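Local coordinates for protein agrobacterium tumefaciens DPS (Agrobacterium tumefaciens, PDB 1O9R) that sequesters Fe(2+) and stores it as a ferric oxyhydroxide mineral inside a hollow dodecamer, shielding DNA from hydroxyl radicals without binding it, at the interface of chains A and B and the interface of chains A and C. Numbering follows the deposited sequence. Chains: chain A/B/C, Agrobacterium tumefaciens DPS.

Contact 1: the interface of chains A and B. Residues chain A 30, 34, 59, 63; chain B 30, 34, 59, 63.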
# COMPACT_ATOMS: atom_id res chain seq x y z
N ILE A 30 -20.22 21.92 10.97
CA ILE A 30 -19.24 21.81 12.06
C ILE A 30 -19.92 21.36 13.35
O ILE A 30 -19.41 20.50 14.11
CB ILE A 30 -18.48 23.11 12.28
CG1 ILE A 30 -17.61 23.43 11.04
CG2 ILE A 30 -17.63 23.11 13.55
CD1 ILE A 30 -17.05 24.86 10.97
N LEU A 34 -19.19 17.97 15.70
CA LEU A 34 -18.94 17.87 17.15
C LEU A 34 -19.98 16.96 17.79
O LEU A 34 -19.60 16.16 18.68
CB LEU A 34 -19.05 19.27 17.79
CG LEU A 34 -17.99 20.26 17.28
CD1 LEU A 34 -18.21 21.63 17.95
CD2 LEU A 34 -16.56 19.78 17.52
N ARG A 59 -17.95 11.25 10.92
CA ARG A 59 -17.18 12.42 11.29
C ARG A 59 -16.17 12.78 10.19
O ARG A 59 -16.07 13.95 9.80
CB ARG A 59 -16.55 12.31 12.67
CG ARG A 59 -15.57 13.45 12.96
CD ARG A 59 -16.27 14.85 13.03
NE ARG A 59 -15.21 15.79 13.34
CZ ARG A 59 -14.87 16.23 14.57
NH1 ARG A 59 -13.71 16.93 14.72
NH2 ARG A 59 -15.64 16.02 15.61
N ASP A 63 -16.09 16.23 8.11
CA ASP A 63 -14.89 17.07 8.00
C ASP A 63 -14.60 17.39 6.55
O ASP A 63 -14.22 18.57 6.25
CB ASP A 63 -13.67 16.29 8.56
CG ASP A 63 -13.70 16.07 10.06
OD1 ASP A 63 -12.89 15.17 10.46
OD2 ASP A 63 -14.45 16.76 10.76
N ILE B 30 -10.41 21.06 21.41
CA ILE B 30 -11.40 21.13 20.34
C ILE B 30 -11.46 22.55 19.81
O ILE B 30 -11.46 22.76 18.58
CB ILE B 30 -12.78 20.67 20.83
CG1 ILE B 30 -12.79 19.16 21.09
CG2 ILE B 30 -13.84 21.02 19.80
CD1 ILE B 30 -14.05 18.66 21.77
N LEU B 34 -10.69 23.90 15.92
CA LEU B 34 -11.50 24.82 15.08
C LEU B 34 -10.70 26.01 14.64
O LEU B 34 -10.77 26.46 13.46
CB LEU B 34 -12.73 25.30 15.90
CG LEU B 34 -13.69 24.19 16.35
CD1 LEU B 34 -14.84 24.80 17.18
CD2 LEU B 34 -14.31 23.45 15.16
N ARG B 59 -4.27 19.87 12.56
CA ARG B 59 -5.66 19.55 12.89
C ARG B 59 -5.78 18.04 13.08
O ARG B 59 -6.45 17.62 14.02
CB ARG B 59 -6.59 20.08 11.82
CG ARG B 59 -8.04 19.62 11.94
CD ARG B 59 -8.61 20.05 13.32
NE ARG B 59 -9.97 19.51 13.32
CZ ARG B 59 -11.06 20.19 12.91
NH1 ARG B 59 -12.20 19.47 12.79
NH2 ARG B 59 -11.11 21.50 12.72
N ASP B 63 -7.14 16.29 16.50
CA ASP B 63 -8.28 15.38 16.49
C ASP B 63 -7.87 14.10 17.23
O ASP B 63 -8.69 13.57 18.05
CB ASP B 63 -8.63 15.01 15.03
CG ASP B 63 -9.23 16.11 14.20
OD1 ASP B 63 -9.29 15.91 12.94
OD2 ASP B 63 -9.71 17.09 14.78
O HOH W 1 -11.82 16.57 12.55
O HOH W 2 -14.41 19.46 10.85
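A:Arg59 and B:Arg59 meet across the two-fold interface of the Dps dimer, a worked example of how symmetry brings two Arg-Asp pairs together around shared water. The guanidinium groups come from opposite directions with their planes 85° apart, and NH1 of A:Arg59 lies 3.5 Å from NH1 of B:Arg59. The aspartates are likely to balance the two guanidinium groups. Within chain A the salt bridge runs from A:Arg59 NE to A:Asp63 OD2 at 2.9 Å, met on the syn side and somewhat out of the carboxylate plane; chain B repeats it. Each aspartate CG lies in plane at the edge of the guanidinium of its own chain, and the NE bond should limit rotation of the head. The arginine chain bends at chi2 (64° in A:Arg59), turning the head forward along helix 48-75, so that NE faces the aspartate one turn on.

Among these residues, polar links between the subunits run through water. Water 1 touches both arginine NH1 atoms and both aspartate OD1 atoms, its distance to B:Asp63 OD1 being 2.6 Å. Four groups thus converge on one molecule, which also lies between two carboxylates whose like charges it would help to screen. Water 2 connects A:Asp63 OD2 with B:Arg59 NH1.

Apolar packing joins the 12-42 helices beside this cluster. Two-fold interfaces carry the di-nuclear ferroxidase centres of Dps, and keeping the helices in register probably supports them. With CG1 of A:Ile30 beside the backbone N (chi1 -66°), CG2 is left pointing at the partner. A:Leu34 offers CD2 to B:Ile30 CG2 at 3.8 Å, and in the twin contact A:Ile30 CG2 lies 3.7 Å from B:Leu34 CD2.

Contact 2: the interface of chains A and C. Residues chain A 4-6; chain C 155, 159.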
# COMPACT_ATOMS: atom_id res chain seq x y z
N HIS A 4 -12.12 39.76 -1.08
CA HIS A 4 -10.81 39.64 -1.74
C HIS A 4 -11.03 39.58 -3.24
O HIS A 4 -12.03 39.03 -3.72
CB HIS A 4 -10.08 38.38 -1.23
CG HIS A 4 -9.76 38.53 0.24
ND1 HIS A 4 -8.63 39.19 0.66
CD2 HIS A 4 -10.39 38.11 1.35
CE1 HIS A 4 -8.59 39.20 1.99
NE2 HIS A 4 -9.64 38.54 2.42
N LYS A 5 -10.14 40.22 -3.98
CA LYS A 5 -10.22 40.23 -5.43
C LYS A 5 -9.85 38.89 -6.06
O LYS A 5 -8.87 38.23 -5.70
CB LYS A 5 -9.28 41.32 -5.97
CG LYS A 5 -9.84 42.71 -5.57
CD LYS A 5 -8.87 43.76 -6.08
CE LYS A 5 -8.47 44.83 -5.09
NZ LYS A 5 -7.16 45.45 -5.52
N THR A 6 -10.67 38.54 -7.06
CA THR A 6 -10.36 37.31 -7.79
C THR A 6 -10.74 37.45 -9.25
O THR A 6 -11.72 38.15 -9.59
CB THR A 6 -11.05 36.10 -7.16
OG1 THR A 6 -10.87 34.92 -7.93
CG2 THR A 6 -12.57 36.27 -6.99
N GLU C 155 -4.03 32.82 -6.28
CA GLU C 155 -4.34 34.20 -5.87
C GLU C 155 -4.05 34.42 -4.39
O GLU C 155 -3.60 35.54 -4.04
CB GLU C 155 -5.82 34.52 -6.12
CG GLU C 155 -6.06 34.66 -7.65
CD GLU C 155 -7.51 34.92 -7.97
OE1 GLU C 155 -7.70 35.65 -8.99
OE2 GLU C 155 -8.47 34.42 -7.40
N GLN C 159 -2.56 37.97 -2.64
CA GLN C 159 -3.64 38.80 -2.08
C GLN C 159 -3.17 39.55 -0.84
O GLN C 159 -3.81 40.57 -0.49
CB GLN C 159 -4.96 38.11 -1.87
CG GLN C 159 -5.74 37.61 -3.09
CD GLN C 159 -6.73 36.53 -2.84
OE1 GLN C 159 -6.56 35.66 -2.00
NE2 GLN C 159 -7.88 36.40 -3.54
O HOH W 3 -10.19 32.39 -6.11
O HOH W 4 -6.97 40.99 -0.27
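C:Gln159 and A:Lys5 are joined where the N-terminal segment of chain A runs over the C-terminal end of chain C, an instance of an extended tail being read partly through its backbone. From CB the glutamine side chain leaves beside its own backbone N (chi1 -66°) and continues extended beyond CG, which carries the amide across to the tail. C:Gln159 CG passes 4.1 Å from the carbonyl oxygen A:Lys5 O. CD lies near CB of A:His4, and at the tip C:Gln159 NE2 lies 3.8 Å from A:His4 CB. The main work of C:Gln159 NE2 is a nearly straight hydrogen bond to A:Lys5 O at 3.0 Å, 171° at the hydrogen. The acceptor lies in the amide plane of the glutamine, whereas the donor stands above the plane of the lysine carbonyl. The contact therefore uses a main-chain atom of A:Lys5, independent of that residue's side chain.

At the main-chain end of C:Gln159, its carbonyl oxygen is linked through water 4 to ND1 of A:His4, the water lying at the edge of the imidazole and in its plane. The histidine is thus engaged at its methylene and its ring nitrogen.

Four residues earlier, C:Glu155 near the end of helix 134-156 accepts a short hydrogen bond from the hydroxyl A:Thr6 OG1 to OE2, 2.5 Å, on its syn lone pair. The two side chains cross at about a right angle, and water 3 bridges the same pair of oxygens. Together these bonds fasten the N-terminal tail of one subunit to its neighbour, a likely contribution to the stability of the dodecameric shell.

About 27 Å separates the C-alpha centres of contact 1 and contact 2, and they have no residue in common, although chain A takes part in both. Contact 1 joins helices 12-42 and 48-75 to their symmetry mates. Contact 2 instead pairs non-equivalent regions, the chain A tail ahead of helix 12-42 with the end of helix 134-156 and the residues after it in chain C. One subunit can therefore hold a two-fold partner through its helical body and another neighbour through its tail, the sort of combination by which twelve identical chains close into a hollow iron-storing sphere.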